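Long-range contacts in CurH (Lyngbya majuscula, PDB 3KG7), which probably dehydrates beta-hydroxyacyl intermediates, removing water to leave a double bond, as the dehydratase domain of the CurH module in curacin polyketide synthesis: residues 182-187 with 241-246; 174-179 with 209-214; 38-43 with 164-169; 158-163 with 224-229. All blocks are in the same frame, centred on the assembly; numbering follows the deposited sequence.

Interaction 1: residues 182-187 with 241-246; sequences LLEIEV and PSRFYA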
loop_
_atom_site.group_PDB
_atom_site.type_symbol
_atom_site.label_atom_id
_atom_site.label_comp_id
_atom_site.label_asym_id
_atom_site.label_seq_id
_atom_site.Cartn_x
_atom_site.Cartn_y
_atom_site.Cartn_z
ATOM N N LEU C 182 -29.435 3.436 30.640
ATOM C CA LEU C 182 -28.416 4.486 30.510
ATOM C C LEU C 182 -27.065 4.098 31.116
ATOM O O LEU C 182 -27.002 3.632 32.257
ATOM C CB LEU C 182 -28.912 5.797 31.133
ATOM C CG LEU C 182 -28.053 7.060 30.966
ATOM C CD1 LEU C 182 -28.157 7.634 29.556
ATOM C CD2 LEU C 182 -28.450 8.107 31.997
ATOM N N LEU C 183 -25.996 4.309 30.349
ATOM C CA LEU C 183 -24.624 4.070 30.810
ATOM C C LEU C 183 -23.819 5.368 30.866
ATOM O O LEU C 183 -23.806 6.141 29.904
ATOM C CB LEU C 183 -23.900 3.081 29.885
ATOM C CG LEU C 183 -24.299 1.601 29.858
ATOM C CD1 LEU C 183 -23.689 0.888 28.659
ATOM C CD2 LEU C 183 -23.896 0.903 31.141
ATOM N N GLU C 184 -23.149 5.604 31.992
ATOM C CA GLU C 184 -22.193 6.705 32.100
ATOM C C GLU C 184 -20.801 6.173 31.776
ATOM O O GLU C 184 -20.299 5.273 32.458
ATOM C CB GLU C 184 -22.231 7.332 33.499
ATOM C CG GLU C 184 -21.303 8.533 33.685
ATOM C CD GLU C 184 -21.432 9.179 35.057
ATOM O OE1 GLU C 184 -22.551 9.612 35.416
ATOM O OE2 GLU C 184 -20.411 9.263 35.775
ATOM N N ILE C 185 -20.186 6.732 30.736
ATOM C CA ILE C 185 -18.941 6.196 30.193
ATOM C C ILE C 185 -17.804 7.213 30.264
ATOM O O ILE C 185 -17.987 8.379 29.910
ATOM C CB ILE C 185 -19.150 5.695 28.749
ATOM C CG1 ILE C 185 -20.089 4.486 28.753
ATOM C CG2 ILE C 185 -17.830 5.331 28.097
ATOM C CD1 ILE C 185 -20.804 4.261 27.439
ATOM N N GLU C 186 -16.642 6.754 30.732
ATOM C CA GLU C 186 -15.429 7.567 30.843
ATOM C C GLU C 186 -14.219 6.780 30.327
ATOM O O GLU C 186 -14.305 5.567 30.130
ATOM C CB GLU C 186 -15.200 8.000 32.301
ATOM C CG GLU C 186 -14.791 6.855 33.248
ATOM C CD GLU C 186 -14.252 7.332 34.597
ATOM O OE1 GLU C 186 -13.709 8.458 34.674
ATOM O OE2 GLU C 186 -14.362 6.566 35.582
ATOM N N VAL C 187 -13.103 7.478 30.114
ATOM C CA VAL C 187 -11.850 6.868 29.666
ATOM C C VAL C 187 -11.224 6.084 30.824
ATOM O O VAL C 187 -10.849 6.687 31.837
ATOM C CB VAL C 187 -10.834 7.951 29.197
ATOM C CG1 VAL C 187 -9.471 7.333 28.846
ATOM C CG2 VAL C 187 -11.395 8.778 28.025
ATOM N N PRO C 241 -16.347 13.356 24.354
ATOM C CA PRO C 241 -15.784 14.063 25.494
ATOM C C PRO C 241 -15.226 13.059 26.503
ATOM O O PRO C 241 -15.431 11.848 26.343
ATOM C CB PRO C 241 -16.993 14.786 26.092
ATOM C CG PRO C 241 -18.091 14.643 25.091
ATOM C CD PRO C 241 -17.816 13.394 24.366
ATOM N N SER C 242 -14.536 13.556 27.529
ATOM C CA SER C 242 -13.911 12.698 28.544
ATOM C C SER C 242 -14.946 11.861 29.290
ATOM O O SER C 242 -14.639 10.771 29.784
ATOM C CB SER C 242 -13.097 13.545 29.525
ATOM O OG SER C 242 -13.863 14.640 30.002
ATOM N N ARG C 243 -16.168 12.384 29.351
ATOM C CA ARG C 243 -17.301 11.704 29.967
ATOM C C ARG C 243 -18.575 11.928 29.141
ATOM O O ARG C 243 -18.894 13.060 28.771
ATOM C CB ARG C 243 -17.472 12.207 31.407
ATOM C CG ARG C 243 -18.789 11.850 32.080
ATOM C CD ARG C 243 -18.909 12.513 33.442
ATOM N NE ARG C 243 -18.009 11.903 34.419
ATOM C CZ ARG C 243 -18.031 12.153 35.726
ATOM N NH1 ARG C 243 -18.911 13.009 36.232
ATOM N NH2 ARG C 243 -17.174 11.540 36.530
ATOM N N PHE C 244 -19.286 10.840 28.853
ATOM C CA PHE C 244 -20.528 10.887 28.075
ATOM C C PHE C 244 -21.449 9.726 28.442
ATOM O O PHE C 244 -21.116 8.910 29.304
ATOM C CB PHE C 244 -20.235 10.879 26.574
ATOM C CG PHE C 244 -19.554 9.626 26.090
ATOM C CD1 PHE C 244 -20.290 8.606 25.495
ATOM C CD2 PHE C 244 -18.171 9.467 26.217
ATOM C CE1 PHE C 244 -19.661 7.441 25.039
ATOM C CE2 PHE C 244 -17.537 8.307 25.763
ATOM C CZ PHE C 244 -18.287 7.294 25.172
ATOM N N TYR C 245 -22.597 9.650 27.773
ATOM C CA TYR C 245 -23.624 8.667 28.100
ATOM C C TYR C 245 -24.056 7.824 26.895
ATOM O O TYR C 245 -23.994 8.276 25.746
ATOM C CB TYR C 245 -24.842 9.367 28.721
ATOM C CG TYR C 245 -24.534 10.127 29.998
ATOM C CD1 TYR C 245 -24.627 9.504 31.244
ATOM C CD2 TYR C 245 -24.150 11.473 29.960
ATOM C CE1 TYR C 245 -24.342 10.191 32.415
ATOM C CE2 TYR C 245 -23.861 12.172 31.131
ATOM C CZ TYR C 245 -23.958 11.521 32.352
ATOM O OH TYR C 245 -23.679 12.200 33.513
ATOM N N ALA C 246 -24.484 6.596 27.170
ATOM C CA ALA C 246 -25.089 5.738 26.158
ATOM C C ALA C 246 -26.524 5.463 26.577
ATOM O O ALA C 246 -26.767 4.947 27.671
ATOM C CB ALA C 246 -24.311 4.445 26.010
#
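Four backbone hydrogen bonds pair strand 182-186 with strand 243-246 in the antiparallel sheet of the second hot dog half. Leu183 and Ala246 exchange two of them, Leu183 N to Ala246 O and Ala246 N to Leu183 O, 2.9 Å each. Ile185 and Phe244 exchange the others: Ile185 N lies 2.8 Å from Phe244 O, nearly along the carbonyl axis. Alpha-carbon hydrogens add weaker contacts to the same carbonyls, the closest being Tyr245 CA to Leu183 O at 3.1 Å.

One face carries Leu183, Ile185, Phe244 and Ala246. The crowded chi1 of Phe244 (63°), with CG between backbone N and carbonyl carbon, places its ring beneath Ile185, whose CB stands 4.2 Å from the ring centroid in a CH-pi contact over one face. The beta-branched Ile185 spreads: CG2 meets Phe244 CZ at 3.6 Å while CD1 reaches Ala246 CB at 3.8 Å, and the small alanine suits this place between longer neighbours. Leu204 of helix 202-207 packs on both Ile185 and Phe244.

The other face is mixed. Leu182 CD1 packs on Tyr245 CB, and helix 138-144 touches both residues. The extended Glu184 runs beside the Tyr245 ring, its carboxylate plane almost perpendicular to it. Diagonally across, Glu184 OE2 sits over the centre of the Arg243 guanidinium face, 3.8 Å from Arg243 NE. No N-H points at the oxygen, so this long salt bridge is one of charge alone.

The chemistry is thus two-sided: directional backbone bonds set the register, hydrocarbon packs toward helix 202-207, and loosely directed charges lie on the face of Glu184 and Tyr245.

Interaction 2: residues 174-179 with 209-214; sequences AWIGEE and TRLTPD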
loop_
_atom_site.group_PDB
_atom_site.type_symbol
_atom_site.label_atom_id
_atom_site.label_comp_id
_atom_site.label_asym_id
_atom_site.label_seq_id
_atom_site.Cartn_x
_atom_site.Cartn_y
_atom_site.Cartn_z
ATOM N N ALA C 174 -24.226 2.700 35.823
ATOM C CA ALA C 174 -25.292 2.147 34.998
ATOM C C ALA C 174 -26.667 2.336 35.640
ATOM O O ALA C 174 -26.828 2.151 36.848
ATOM C CB ALA C 174 -25.029 0.680 34.723
ATOM N N TRP C 175 -27.649 2.717 34.827
ATOM C CA TRP C 175 -29.035 2.811 35.280
ATOM C C TRP C 175 -29.934 1.948 34.399
ATOM O O TRP C 175 -29.634 1.722 33.226
ATOM C CB TRP C 175 -29.519 4.261 35.255
ATOM C CG TRP C 175 -28.769 5.204 36.161
ATOM C CD1 TRP C 175 -29.097 5.541 37.444
ATOM C CD2 TRP C 175 -27.584 5.950 35.840
ATOM N NE1 TRP C 175 -28.187 6.442 37.946
ATOM C CE2 TRP C 175 -27.247 6.709 36.983
ATOM C CE3 TRP C 175 -26.776 6.052 34.700
ATOM C CZ2 TRP C 175 -26.131 7.556 37.020
ATOM C CZ3 TRP C 175 -25.667 6.896 34.739
ATOM C CH2 TRP C 175 -25.358 7.635 35.892
ATOM N N ILE C 176 -31.039 1.478 34.970
ATOM C CA ILE C 176 -31.987 0.627 34.251
ATOM C C ILE C 176 -33.452 0.962 34.568
ATOM O O ILE C 176 -33.819 1.188 35.723
ATOM C CB ILE C 176 -31.696 -0.891 34.502
ATOM C CG1 ILE C 176 -32.409 -1.776 33.473
ATOM C CG2 ILE C 176 -32.036 -1.314 35.941
ATOM C CD1 ILE C 176 -31.665 -1.896 32.168
ATOM N N GLY C 177 -34.270 1.012 33.522
ATOM C CA GLY C 177 -35.713 1.124 33.661
ATOM C C GLY C 177 -36.366 -0.085 33.023
ATOM O O GLY C 177 -35.675 -1.020 32.601
ATOM N N GLU C 178 -37.695 -0.074 32.951
ATOM C CA GLU C 178 -38.420 -1.153 32.289
ATOM C C GLU C 178 -38.343 -1.029 30.769
ATOM O O GLU C 178 -38.288 -2.038 30.058
ATOM C CB GLU C 178 -39.865 -1.202 32.762
ATOM C CG GLU C 178 -40.003 -1.668 34.196
ATOM C CD GLU C 178 -41.427 -2.012 34.556
ATOM O OE1 GLU C 178 -42.350 -1.532 33.864
ATOM O OE2 GLU C 178 -41.627 -2.765 35.535
ATOM N N GLU C 179 -38.312 0.211 30.286
ATOM C CA GLU C 179 -38.283 0.487 28.854
ATOM C C GLU C 179 -36.957 1.076 28.362
ATOM O O GLU C 179 -36.623 0.949 27.182
ATOM C CB GLU C 179 -39.451 1.397 28.463
ATOM C CG GLU C 179 -40.812 0.734 28.630
ATOM C CD GLU C 179 -41.965 1.586 28.110
ATOM O OE1 GLU C 179 -42.914 1.844 28.884
ATOM O OE2 GLU C 179 -41.926 1.995 26.929
ATOM N N THR C 209 -22.325 -0.392 23.961
ATOM C CA THR C 209 -23.137 -1.503 23.516
ATOM C C THR C 209 -23.422 -2.464 24.658
ATOM O O THR C 209 -24.072 -3.498 24.463
ATOM C CB THR C 209 -22.432 -2.261 22.386
ATOM O OG1 THR C 209 -21.330 -2.994 22.925
ATOM C CG2 THR C 209 -21.922 -1.297 21.321
ATOM N N ARG C 210 -22.956 -2.104 25.854
ATOM C CA ARG C 210 -22.943 -3.021 26.995
ATOM C C ARG C 210 -24.252 -3.147 27.787
ATOM O O ARG C 210 -24.340 -3.981 28.685
ATOM C CB ARG C 210 -21.792 -2.671 27.942
ATOM C CG ARG C 210 -20.427 -3.029 27.407
ATOM C CD ARG C 210 -19.324 -2.541 28.321
ATOM N NE ARG C 210 -18.025 -2.559 27.644
ATOM C CZ ARG C 210 -16.879 -2.136 28.178
ATOM N NH1 ARG C 210 -16.840 -1.652 29.414
ATOM N NH2 ARG C 210 -15.761 -2.187 27.469
ATOM N N LEU C 211 -25.259 -2.330 27.471
ATOM C CA LEU C 211 -26.514 -2.367 28.236
ATOM C C LEU C 211 -27.775 -2.110 27.415
ATOM O O LEU C 211 -27.803 -1.265 26.511
ATOM C CB LEU C 211 -26.459 -1.413 29.439
ATOM C CG LEU C 211 -27.632 -1.363 30.432
ATOM C CD1 LEU C 211 -27.828 -2.685 31.171
ATOM C CD2 LEU C 211 -27.449 -0.228 31.424
ATOM N N THR C 212 -28.818 -2.855 27.772
ATOM C CA THR C 212 -30.129 -2.775 27.159
ATOM C C THR C 212 -31.116 -2.908 28.315
ATOM O O THR C 212 -30.797 -3.585 29.296
ATOM C CB THR C 212 -30.347 -3.950 26.181
ATOM O OG1 THR C 212 -29.094 -4.367 25.623
ATOM C CG2 THR C 212 -31.281 -3.552 25.054
ATOM N N PRO C 213 -32.304 -2.258 28.223
ATOM C CA PRO C 213 -33.387 -2.413 29.213
ATOM C C PRO C 213 -33.605 -3.852 29.710
ATOM O O PRO C 213 -34.008 -4.061 30.862
ATOM C CB PRO C 213 -34.623 -1.939 28.445
ATOM C CG PRO C 213 -34.104 -0.933 27.497
ATOM C CD PRO C 213 -32.679 -1.293 27.169
ATOM N N ASP C 214 -33.316 -4.823 28.843
ATOM C CA ASP C 214 -33.571 -6.236 29.105
ATOM C C ASP C 214 -32.293 -7.079 29.050
ATOM O O ASP C 214 -32.263 -8.128 28.408
ATOM C CB ASP C 214 -34.585 -6.764 28.084
ATOM C CG ASP C 214 -34.087 -6.644 26.649
ATOM O OD1 ASP C 214 -33.767 -5.519 26.205
ATOM O OD2 ASP C 214 -34.011 -7.686 25.969
#
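Ile176, Leu211 and Pro213 interlock across this contact, which has no hydrogen bond between residues 174-179 and 209-214. Along strand 174-176 the side chains alternate: Ala174 and Ile176 start toward the opposite segment, while the bulky Trp175 starts away from it. The facing chain alternates too, Leu211 and Pro213 being directed inward and Thr212 outward.

Leu211 holds CG anti to the backbone N (chi1 -176°), so its fork extends toward the strand and the two methyls take different partners. CD2 comes down on the backbone at Trp175 O, 3.4 Å away, and lies 4.2 Å from Ala174 CB; the small alanine lets the leucine approach. The other branch, Leu211 CD1, meets Ile176 CD1 tip to tip at 4.0 Å.

Ile176 sends CG1 out anti to its N (chi1 -164°), and the turn at chi2 (82°) brings CD1 under the loop backbone. There the methyl lies 3.4 Å from Thr212 O and is equally near Pro213 O, so it packs against peptide oxygens as well as carbon. Farther along, the compact Pro213 ring can lie close against the backbone of the turn beyond the strand, its CG 3.2 Å from Glu179 O. The side chains of Glu178 and Glu179 start away from the contact, at exposed positions.

Leu153 of helix 150-159 packs against both Ala174 and Leu211, and Leu183 of the next strand touches the same pair. Such packing is in keeping with a hot dog fold: the chain leaving helix 202-207 lies across strands of the sheet curved around that helix, here in the second half of the double hot dog.

Interaction 3: residues 38-43 with 164-169; sequences IGDHRV and YGPMLQ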
loop_
_atom_site.group_PDB
_atom_site.type_symbol
_atom_site.label_atom_id
_atom_site.label_comp_id
_atom_site.label_asym_id
_atom_site.label_seq_id
_atom_site.Cartn_x
_atom_site.Cartn_y
_atom_site.Cartn_z
ATOM N N ILE C 38 -6.344 -5.127 23.986
ATOM C CA ILE C 38 -7.030 -6.328 23.501
ATOM C C ILE C 38 -6.976 -7.429 24.553
ATOM O O ILE C 38 -7.940 -8.166 24.742
ATOM C CB ILE C 38 -6.459 -6.841 22.170
ATOM C CG1 ILE C 38 -6.458 -5.717 21.138
ATOM C CG2 ILE C 38 -7.258 -8.048 21.666
ATOM C CD1 ILE C 38 -5.641 -6.023 19.928
ATOM N N GLY C 39 -5.853 -7.515 25.257
ATOM C CA GLY C 39 -5.684 -8.479 26.331
ATOM C C GLY C 39 -6.687 -8.333 27.454
ATOM O O GLY C 39 -6.860 -9.247 28.255
ATOM N N ASP C 40 -7.352 -7.182 27.518
ATOM C CA ASP C 40 -8.387 -6.953 28.523
ATOM C C ASP C 40 -9.817 -7.040 27.961
ATOM O O ASP C 40 -10.787 -6.767 28.675
ATOM C CB ASP C 40 -8.132 -5.647 29.287
ATOM C CG ASP C 40 -7.060 -5.798 30.376
ATOM O OD1 ASP C 40 -6.871 -6.914 30.923
ATOM O OD2 ASP C 40 -6.403 -4.783 30.690
ATOM N N HIS C 41 -9.941 -7.416 26.686
ATOM C CA HIS C 41 -11.241 -7.789 26.106
ATOM C C HIS C 41 -11.249 -9.289 25.802
ATOM O O HIS C 41 -10.942 -9.716 24.685
ATOM C CB HIS C 41 -11.570 -6.971 24.845
ATOM C CG HIS C 41 -12.918 -7.283 24.270
ATOM N ND1 HIS C 41 -13.099 -8.187 23.245
ATOM C CD2 HIS C 41 -14.153 -6.836 24.599
ATOM C CE1 HIS C 41 -14.387 -8.275 22.959
ATOM N NE2 HIS C 41 -15.048 -7.462 23.764
ATOM N N ARG C 42 -11.601 -10.082 26.808
ATOM C CA ARG C 42 -11.445 -11.527 26.728
ATOM C C ARG C 42 -12.777 -12.246 26.528
ATOM O O ARG C 42 -13.670 -12.188 27.389
ATOM C CB ARG C 42 -10.717 -12.053 27.977
ATOM C CG ARG C 42 -9.388 -11.347 28.281
ATOM C CD ARG C 42 -8.635 -11.966 29.466
ATOM N NE ARG C 42 -7.945 -13.210 29.104
ATOM C CZ ARG C 42 -6.735 -13.285 28.545
ATOM N NH1 ARG C 42 -6.039 -12.190 28.264
ATOM N NH2 ARG C 42 -6.216 -14.468 28.254
ATOM N N VAL C 43 -12.905 -12.908 25.376
ATOM C CA VAL C 43 -14.015 -13.837 25.126
ATOM C C VAL C 43 -13.472 -15.274 25.129
ATOM O O VAL C 43 -12.488 -15.576 24.451
ATOM C CB VAL C 43 -14.758 -13.536 23.801
ATOM C CG1 VAL C 43 -16.016 -14.379 23.695
ATOM C CG2 VAL C 43 -15.126 -12.066 23.714
ATOM N N TYR C 164 -14.291 -8.127 30.983
ATOM C CA TYR C 164 -13.676 -6.841 30.688
ATOM C C TYR C 164 -12.570 -6.546 31.700
ATOM O O TYR C 164 -12.842 -6.347 32.880
ATOM C CB TYR C 164 -14.727 -5.719 30.727
ATOM C CG TYR C 164 -15.777 -5.735 29.623
ATOM C CD1 TYR C 164 -17.117 -5.998 29.914
ATOM C CD2 TYR C 164 -15.439 -5.455 28.297
ATOM C CE1 TYR C 164 -18.094 -5.999 28.911
ATOM C CE2 TYR C 164 -16.412 -5.451 27.281
ATOM C CZ TYR C 164 -17.732 -5.724 27.602
ATOM O OH TYR C 164 -18.696 -5.726 26.618
ATOM N N GLY C 165 -11.323 -6.528 31.236
ATOM C CA GLY C 165 -10.189 -6.167 32.081
ATOM C C GLY C 165 -10.060 -4.662 32.279
ATOM O O GLY C 165 -10.809 -3.888 31.673
ATOM N N PRO C 166 -9.099 -4.236 33.126
ATOM C CA PRO C 166 -8.839 -2.845 33.525
ATOM C C PRO C 166 -8.907 -1.806 32.399
ATOM O O PRO C 166 -9.383 -0.683 32.616
ATOM C CB PRO C 166 -7.413 -2.915 34.082
ATOM C CG PRO C 166 -7.330 -4.258 34.670
ATOM C CD PRO C 166 -8.153 -5.161 33.780
HETATM N N MSE C 167 -8.433 -2.186 31.215
HETATM C CA MSE C 167 -8.347 -1.284 30.074
HETATM C C MSE C 167 -9.649 -1.207 29.279
HETATM O O MSE C 167 -9.745 -0.447 28.304
HETATM C CB MSE C 167 -7.190 -1.706 29.180
HETATM C CG MSE C 167 -5.926 -0.936 29.444
HETATM SE SE MSE C 167 -4.369 -1.762 28.607
HETATM C CE MSE C 167 -3.424 -2.389 30.203
ATOM N N LEU C 168 -10.637 -1.995 29.704
ATOM C CA LEU C 168 -11.958 -2.029 29.078
ATOM C C LEU C 168 -13.047 -1.529 30.028
ATOM O O LEU C 168 -14.198 -1.338 29.626
ATOM C CB LEU C 168 -12.294 -3.451 28.607
ATOM C CG LEU C 168 -12.004 -3.943 27.177
ATOM C CD1 LEU C 168 -12.934 -3.314 26.153
ATOM C CD2 LEU C 168 -10.561 -3.751 26.772
ATOM N N GLN C 169 -12.678 -1.312 31.287
ATOM C CA GLN C 169 -13.635 -0.887 32.309
ATOM C C GLN C 169 -13.957 0.600 32.208
ATOM O O GLN C 169 -13.492 1.413 33.013
ATOM C CB GLN C 169 -13.129 -1.269 33.696
ATOM C CG GLN C 169 -13.367 -2.737 34.007
ATOM C CD GLN C 169 -12.507 -3.253 35.136
ATOM O OE1 GLN C 169 -11.378 -2.805 35.331
ATOM N NE2 GLN C 169 -13.034 -4.213 35.881
#
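Asp40 O is gripped by one nearly straight hydrogen bond from Gly165 N, 2.6 Å away at 166° and directed at a carbonyl lone pair, and by a weaker CA-H contact from Tyr164. Leu168 CG rests against the same oxygen at 3.4 Å, shielding it with hydrocarbon.

The Asp40 side chain, CG beside its own N (chi1 -79°), reaches across Gly165, with Asp40 CB 3.5 Å from Gly165 CA. Glycine suits this place because the Asp40 carboxylate, OD1 in particular, occupies the side of Gly165 CA where a side chain would start. At the tip, Asp40 OD2 accepts a weak hydrogen bond of 3.3 Å from Met167 N (a selenomethionine). The Asp40 and Pro166 side chains cross at about a right angle, Pro166 CD against the carboxylate oxygens.

His41 points alongside Tyr164, its CD2 3.8 Å from Tyr164 CE2, the rings oblique. Branched Leu168 fills in beside them, its CG 3.8 Å from His41 CB. A hydrogen bond between His41 ND1 and Val48 O holds the orientation of the imidazole.

His41 pairs with Tyr164 where strand 41-43 lies between strands 46-47 and 162-164. Helix 202-207 covers the site: Asp206 touches His41, a neighbourhood consistent with the histidine-aspartate site of double hot dog dehydratases, and Val203 packs on Leu168.

Interaction 4: residues 158-163 with 224-229; sequences ASISLV and VFWAPW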
loop_
_atom_site.group_PDB
_atom_site.type_symbol
_atom_site.label_atom_id
_atom_site.label_comp_id
_atom_site.label_asym_id
_atom_site.label_seq_id
_atom_site.Cartn_x
_atom_site.Cartn_y
_atom_site.Cartn_z
ATOM N N ALA C 158 -19.815 -12.483 32.355
ATOM C CA ALA C 158 -19.113 -13.721 32.687
ATOM C C ALA C 158 -19.946 -14.941 32.311
ATOM O O ALA C 158 -19.395 -15.993 31.972
ATOM C CB ALA C 158 -18.749 -13.753 34.161
ATOM N N SER C 159 -21.268 -14.773 32.352
ATOM C CA SER C 159 -22.222 -15.835 32.042
ATOM C C SER C 159 -22.308 -16.138 30.550
ATOM O O SER C 159 -22.794 -17.204 30.150
ATOM C CB SER C 159 -23.603 -15.460 32.570
ATOM O OG SER C 159 -23.614 -15.441 33.992
ATOM N N ILE C 160 -21.843 -15.197 29.738
ATOM C CA ILE C 160 -21.740 -15.414 28.307
ATOM C C ILE C 160 -20.267 -15.446 27.887
ATOM O O ILE C 160 -19.921 -15.145 26.741
ATOM C CB ILE C 160 -22.570 -14.381 27.523
ATOM C CG1 ILE C 160 -22.246 -12.951 27.997
ATOM C CG2 ILE C 160 -24.079 -14.698 27.713
ATOM C CD1 ILE C 160 -22.605 -11.843 27.014
ATOM N N SER C 161 -19.414 -15.836 28.838
ATOM C CA SER C 161 -17.954 -15.970 28.647
ATOM C C SER C 161 -17.237 -14.688 28.228
ATOM O O SER C 161 -16.274 -14.732 27.462
ATOM C CB SER C 161 -17.615 -17.110 27.673
ATOM O OG SER C 161 -17.558 -18.359 28.336
ATOM N N LEU C 162 -17.708 -13.553 28.739
ATOM C CA LEU C 162 -17.109 -12.247 28.449
ATOM C C LEU C 162 -16.555 -11.628 29.730
ATOM O O LEU C 162 -17.249 -11.582 30.752
ATOM C CB LEU C 162 -18.134 -11.308 27.796
ATOM C CG LEU C 162 -17.809 -9.812 27.570
ATOM C CD1 LEU C 162 -16.589 -9.575 26.645
ATOM C CD2 LEU C 162 -19.031 -9.041 27.031
ATOM N N VAL C 163 -15.298 -11.182 29.687
ATOM C CA VAL C 163 -14.682 -10.500 30.830
ATOM C C VAL C 163 -13.940 -9.254 30.371
ATOM O O VAL C 163 -13.079 -9.316 29.486
ATOM C CB VAL C 163 -13.715 -11.416 31.654
ATOM C CG1 VAL C 163 -13.230 -10.703 32.920
ATOM C CG2 VAL C 163 -14.374 -12.737 32.035
ATOM N N VAL C 224 -22.501 -19.611 26.158
ATOM C CA VAL C 224 -22.338 -19.206 24.763
ATOM C C VAL C 224 -22.364 -17.686 24.623
ATOM O O VAL C 224 -23.222 -17.019 25.199
ATOM C CB VAL C 224 -23.433 -19.859 23.871
ATOM C CG1 VAL C 224 -23.491 -19.220 22.481
ATOM C CG2 VAL C 224 -23.208 -21.371 23.768
ATOM N N PHE C 225 -21.417 -17.159 23.847
ATOM C CA PHE C 225 -21.241 -15.714 23.638
ATOM C C PHE C 225 -22.213 -15.131 22.611
ATOM O O PHE C 225 -22.602 -15.804 21.654
ATOM C CB PHE C 225 -19.792 -15.443 23.202
ATOM C CG PHE C 225 -19.454 -13.988 23.013
ATOM C CD1 PHE C 225 -19.579 -13.078 24.064
ATOM C CD2 PHE C 225 -18.959 -13.536 21.787
ATOM C CE1 PHE C 225 -19.244 -11.726 23.884
ATOM C CE2 PHE C 225 -18.617 -12.193 21.597
ATOM C CZ PHE C 225 -18.760 -11.286 22.645
ATOM N N TRP C 226 -22.603 -13.875 22.831
ATOM C CA TRP C 226 -23.375 -13.089 21.862
ATOM C C TRP C 226 -22.432 -12.177 21.069
ATOM O O TRP C 226 -22.058 -11.102 21.550
ATOM C CB TRP C 226 -24.417 -12.218 22.574
ATOM C CG TRP C 226 -25.682 -12.903 23.028
ATOM C CD1 TRP C 226 -25.998 -13.268 24.307
ATOM C CD2 TRP C 226 -26.815 -13.257 22.221
ATOM N NE1 TRP C 226 -27.248 -13.845 24.346
ATOM C CE2 TRP C 226 -27.772 -13.850 23.080
ATOM C CE3 TRP C 226 -27.111 -13.143 20.856
ATOM C CZ2 TRP C 226 -29.008 -14.327 22.617
ATOM C CZ3 TRP C 226 -28.346 -13.618 20.395
ATOM C CH2 TRP C 226 -29.275 -14.203 21.276
ATOM N N ALA C 227 -22.059 -12.604 19.861
ATOM C CA ALA C 227 -21.119 -11.856 19.011
ATOM C C ALA C 227 -21.808 -10.825 18.126
ATOM O O ALA C 227 -22.782 -11.154 17.442
ATOM C CB ALA C 227 -20.311 -12.803 18.149
ATOM N N PRO C 228 -21.312 -9.572 18.144
ATOM C CA PRO C 228 -21.754 -8.571 17.179
ATOM C C PRO C 228 -21.657 -9.112 15.757
ATOM O O PRO C 228 -20.649 -9.708 15.385
ATOM C CB PRO C 228 -20.765 -7.423 17.392
ATOM C CG PRO C 228 -20.366 -7.543 18.821
ATOM C CD PRO C 228 -20.334 -9.020 19.102
ATOM N N TRP C 229 -22.711 -8.910 14.974
ATOM C CA TRP C 229 -22.806 -9.513 13.649
ATOM C C TRP C 229 -22.971 -8.488 12.524
ATOM O O TRP C 229 -22.382 -8.629 11.448
ATOM C CB TRP C 229 -23.938 -10.542 13.624
ATOM C CG TRP C 229 -24.140 -11.194 12.289
ATOM C CD1 TRP C 229 -23.179 -11.762 11.494
ATOM C CD2 TRP C 229 -25.384 -11.360 11.597
ATOM N NE1 TRP C 229 -23.750 -12.262 10.348
ATOM C CE2 TRP C 229 -25.101 -12.029 10.384
ATOM C CE3 TRP C 229 -26.710 -11.002 11.880
ATOM C CZ2 TRP C 229 -26.100 -12.351 9.455
ATOM C CZ3 TRP C 229 -27.703 -11.320 10.953
ATOM C CH2 TRP C 229 -27.389 -11.991 9.756
#
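Two rings of strand 225-229, Phe225 and Trp226, receive the end of helix 150-159, the Phe225 ring presenting an edge to Ile160 O, which lies near the ring plane, 3.4 Å from Phe225 CD1. The contact joins this helix end, which stops in a Schellman motif, to strand 225-236 in the second hot dog half. The slightly positive ring hydrogens of Phe225 suit a carbonyl oxygen at the edge. Leu162 comes in obliquely, its CB 4.1 Å from Phe225 CE1. The Trp226 indole meets Ile160 CG2 at an oblique angle, the two side chains crossing roughly at right angles, and Phe218 makes an edge-to-face pair with it.

Ser161, with positive phi (59°), is the C-prime residue of the Schellman motif: Leu162 N returns to Tyr157 O, and Ser161 N bonds weakly to Ala158 O. This reversal turns the chain directly into strand 162-163 and puts Ile160 and Leu162 beside the phenylalanine. Phe225 holds CG anti to its N (chi1 -177°), so the ring extends past Ile160 toward Leu162. Val43 of strand 41-43 also packs on Phe225, and Ala286 of strand 274-286 bonds to its backbone.

No hydrogen bond joins the two segments. Besides its ring-edge contact, Ile160 O lies 3.4 Å from Phe225 CA in a CA-H contact. Beta-branched Ile160 divides its work: CG1, in the crowded position between backbone N and carbonyl carbon, carries CD1 to 4.4 Å from Phe225 CD1, while the CG2 methyl approaches Val224 O to 3.5 Å.

Residues 38-43, in the first hot dog half, open interaction 3. Before it closes at 164-169, interaction 4 has opened at 158-163, so these two cross, and strands 41-43 and 162-164 lie side by side between them. Interaction 2 opens at 174-179 and closes at 209-214, nested within the loop that interaction 4 closes at 224-229. Interaction 1 opens at 182-187 and closes last, at 241-246, crossing both; interaction 3 precedes interactions 1 and 2 in series. Neighbouring strands 171-176 and 181-186 join interactions 1 and 2, whereas Arg210 bridges interactions 2 and 3 by reaching Leu168 O. Together they tie the second half's sheet to its helices and to the first half.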